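Holo-[acyl-carrier-protein] synthase (Helicobacter pylori, PDB 5XUK) is a member of the 4'-phosphopantetheinyl transferase superfamily, an AcpS-type enzyme modelled here as a three-chain assembly with bound coenzyme A. Local coordinates at residues N93-A99 / V111-S115. Numbering follows the deposited sequence.
Sequences NIQSLSA and VVVVS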
ATOM      1  N   ASN A  93     -11.628 -19.944  -4.174  1.00 88.75           N
ATOM      2  CA  ASN A  93     -10.485 -20.861  -4.247  1.00 93.01           C
ATOM      3  C   ASN A  93      -9.229 -20.274  -3.586  1.00 90.57           C
ATOM      4  O   ASN A  93      -8.181 -20.128  -4.224  1.00 93.08           O
ATOM      5  CB  ASN A  93     -10.223 -21.264  -5.710  1.00 98.71           C
ATOM      6  CG  ASN A  93      -9.453 -22.573  -5.840  1.00100.90           C
ATOM      7  OD1 ASN A  93      -8.752 -23.001  -4.917  1.00101.35           O
ATOM      8  ND2 ASN A  93      -9.579 -23.211  -6.999  1.00103.39           N
ATOM      9  N   ILE A  94      -9.345 -19.961  -2.297  1.00 89.50           N
ATOM     10  CA  ILE A  94      -8.297 -19.252  -1.561  1.00 87.41           C
ATOM     11  C   ILE A  94      -7.512 -20.187  -0.656  1.00 86.23           C
ATOM     12  O   ILE A  94      -8.088 -20.967   0.092  1.00 84.60           O
ATOM     13  CB  ILE A  94      -8.892 -18.128  -0.677  1.00 88.99           C
ATOM     14  CG1 ILE A  94      -9.795 -17.196  -1.498  1.00 89.79           C
ATOM     15  CG2 ILE A  94      -7.787 -17.342   0.019  1.00 86.92           C
ATOM     16  CD1 ILE A  94      -9.187 -16.725  -2.805  1.00 89.68           C
ATOM     17  N   GLN A  95      -6.189 -20.086  -0.721  1.00 93.19           N
ATOM     18  CA  GLN A  95      -5.308 -20.841   0.163  1.00 97.60           C
ATOM     19  C   GLN A  95      -5.088 -20.059   1.461  1.00 98.94           C
ATOM     20  O   GLN A  95      -5.181 -20.620   2.556  1.00101.58           O
ATOM     21  CB  GLN A  95      -3.967 -21.111  -0.528  1.00102.20           C
ATOM     22  CG  GLN A  95      -4.082 -21.942  -1.803  1.00106.09           C
ATOM     23  CD  GLN A  95      -3.299 -21.355  -2.968  1.00107.59           C
ATOM     24  OE1 GLN A  95      -2.143 -20.952  -2.821  1.00109.10           O
ATOM     25  NE2 GLN A  95      -3.933 -21.300  -4.134  1.00106.85           N
ATOM     26  N   SER A  96      -4.810 -18.763   1.327  1.00 94.22           N
ATOM     27  CA  SER A  96      -4.495 -17.911   2.475  1.00 84.86           C
ATOM     28  C   SER A  96      -4.665 -16.428   2.141  1.00 77.05           C
ATOM     29  O   SER A  96      -4.419 -16.007   1.006  1.00 73.06           O
ATOM     30  CB  SER A  96      -3.061 -18.173   2.940  1.00 84.66           C
ATOM     31  OG  SER A  96      -2.150 -18.028   1.864  1.00 85.55           O
ATOM     32  N   LEU A  97      -5.100 -15.658   3.139  1.00 67.82           N
ATOM     33  CA  LEU A  97      -5.229 -14.204   3.047  1.00 62.94           C
ATOM     34  C   LEU A  97      -4.260 -13.548   4.021  1.00 58.97           C
ATOM     35  O   LEU A  97      -4.176 -13.946   5.178  1.00 60.79           O
ATOM     36  CB  LEU A  97      -6.652 -13.774   3.381  1.00 60.79           C
ATOM     37  CG  LEU A  97      -7.714 -14.176   2.364  1.00 62.45           C
ATOM     38  CD1 LEU A  97      -9.111 -14.032   2.942  1.00 66.15           C
ATOM     39  CD2 LEU A  97      -7.566 -13.338   1.102  1.00 66.07           C
ATOM     40  N   SER A  98      -3.509 -12.559   3.542  1.00 55.54           N
ATOM     41  CA  SER A  98      -2.578 -11.803   4.388  1.00 51.12           C
ATOM     42  C   SER A  98      -2.966 -10.323   4.338  1.00 47.97           C
ATOM     43  O   SER A  98      -3.193  -9.784   3.256  1.00 50.28           O
ATOM     44  CB  SER A  98      -1.142 -12.012   3.897  1.00 53.99           C
ATOM     45  OG  SER A  98      -0.202 -11.333   4.714  1.00 53.15           O
ATOM     46  N   ALA A  99      -3.056  -9.675   5.497  1.00 42.65           N
ATOM     47  CA  ALA A  99      -3.595  -8.318   5.586  1.00 40.37           C
ATOM     48  C   ALA A  99      -2.717  -7.384   6.409  1.00 38.94           C
ATOM     49  O   ALA A  99      -1.879  -7.849   7.178  1.00 40.38           O
ATOM     50  CB  ALA A  99      -4.991  -8.364   6.185  1.00 42.93           C
ATOM     51  N   VAL A 111      -4.192  -3.154   2.931  1.00 32.89           N
ATOM     52  CA  VAL A 111      -3.756  -3.935   1.787  1.00 34.79           C
ATOM     53  C   VAL A 111      -3.951  -5.398   2.131  1.00 35.27           C
ATOM     54  O   VAL A 111      -3.834  -5.794   3.289  1.00 37.03           O
ATOM     55  CB  VAL A 111      -2.252  -3.691   1.474  1.00 36.17           C
ATOM     56  CG1 VAL A 111      -1.360  -4.300   2.564  1.00 31.14           C
ATOM     57  CG2 VAL A 111      -1.919  -4.226   0.092  1.00 33.87           C
ATOM     58  N   VAL A 112      -4.290  -6.187   1.123  1.00 40.68           N
ATOM     59  CA  VAL A 112      -4.527  -7.617   1.291  1.00 40.35           C
ATOM     60  C   VAL A 112      -3.874  -8.334   0.142  1.00 41.03           C
ATOM     61  O   VAL A 112      -3.993  -7.894  -1.008  1.00 42.47           O
ATOM     62  CB  VAL A 112      -6.041  -7.939   1.299  1.00 38.96           C
ATOM     63  CG1 VAL A 112      -6.287  -9.445   1.265  1.00 35.21           C
ATOM     64  CG2 VAL A 112      -6.705  -7.303   2.510  1.00 36.87           C
ATOM     65  N   VAL A 113      -3.176  -9.414   0.464  1.00 46.07           N
ATOM     66  CA  VAL A 113      -2.649 -10.345  -0.527  1.00 53.45           C
ATOM     67  C   VAL A 113      -3.336 -11.709  -0.399  1.00 56.75           C
ATOM     68  O   VAL A 113      -3.336 -12.327   0.675  1.00 58.90           O
ATOM     69  CB  VAL A 113      -1.136 -10.529  -0.365  1.00 57.25           C
ATOM     70  CG1 VAL A 113      -0.641 -11.610  -1.311  1.00 63.39           C
ATOM     71  CG2 VAL A 113      -0.415  -9.223  -0.650  1.00 56.22           C
ATOM     72  N   VAL A 114      -3.916 -12.168  -1.506  1.00 65.19           N
ATOM     73  CA  VAL A 114      -4.620 -13.456  -1.567  1.00 71.00           C
ATOM     74  C   VAL A 114      -3.833 -14.505  -2.367  1.00 75.82           C
ATOM     75  O   VAL A 114      -3.277 -14.207  -3.432  1.00 71.46           O
ATOM     76  CB  VAL A 114      -6.036 -13.306  -2.167  1.00 71.57           C
ATOM     77  CG1 VAL A 114      -6.008 -12.496  -3.450  1.00 77.55           C
ATOM     78  CG2 VAL A 114      -6.645 -14.667  -2.436  1.00 74.49           C
ATOM     79  N   SER A 115      -3.794 -15.727  -1.830  1.00 83.07           N
ATOM     80  CA  SER A 115      -3.205 -16.893  -2.498  1.00 81.98           C
ATOM     81  C   SER A 115      -4.301 -17.854  -2.946  1.00 81.69           C
ATOM     82  O   SER A 115      -4.445 -18.137  -4.138  1.00 87.38           O
ATOM     83  CB  SER A 115      -2.266 -17.617  -1.544  1.00 81.10           C
ATOM     84  OG  SER A 115      -1.352 -16.709  -0.963  1.00 83.24           O
TER
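Leu97 lays its CD2 methyl over Val114, 3.6 Å from Val114 CB, and also reaches Val112, with CD2 4.1 Å from Val112 CG1. Ala99 extends this apolar face: its CB lies 4.2 Å from Val112 CG2. At the other end Ile94 CD1 sits 3.3 Å from Val114 CG2. This face is covered by helix 40-56, where Leu49 meets Ala99 and Val112, and by Ile82 of strand 80-84, which meets Leu97 and Ala99.

The backbones run antiparallel, with strand axes 4.7 Å apart at 161°. Ser98 and Val113 form the hydrogen-bonded pair: Ser98 N to Val113 O is 2.9 Å and Val113 N to Ser98 O is 2.8 Å. Leu97-Val114 and Ala99-Val112 are the flanking non-hydrogen-bonded pairs. The pairing continues with a further backbone bond, Ser115 N to Ser96 O at 2.9 Å. Their hydroxyls, Ser96 OG and Ser115 OG, share a weak bond of 3.2 Å.

Ser98 and Val113 point to the opposite face. There Ser98 OG bonds Ile2 N of the second subunit, and Val113 packs on that same Ile2.

Asn93, with positive phi, is the C' residue of the Schellman motif closing helix 86-91, just before the chain turns into the sheet. These are the open ends of the antiparallel beta hairpin 97-104/107-114, one face on the subunit core and the other at a subunit interface.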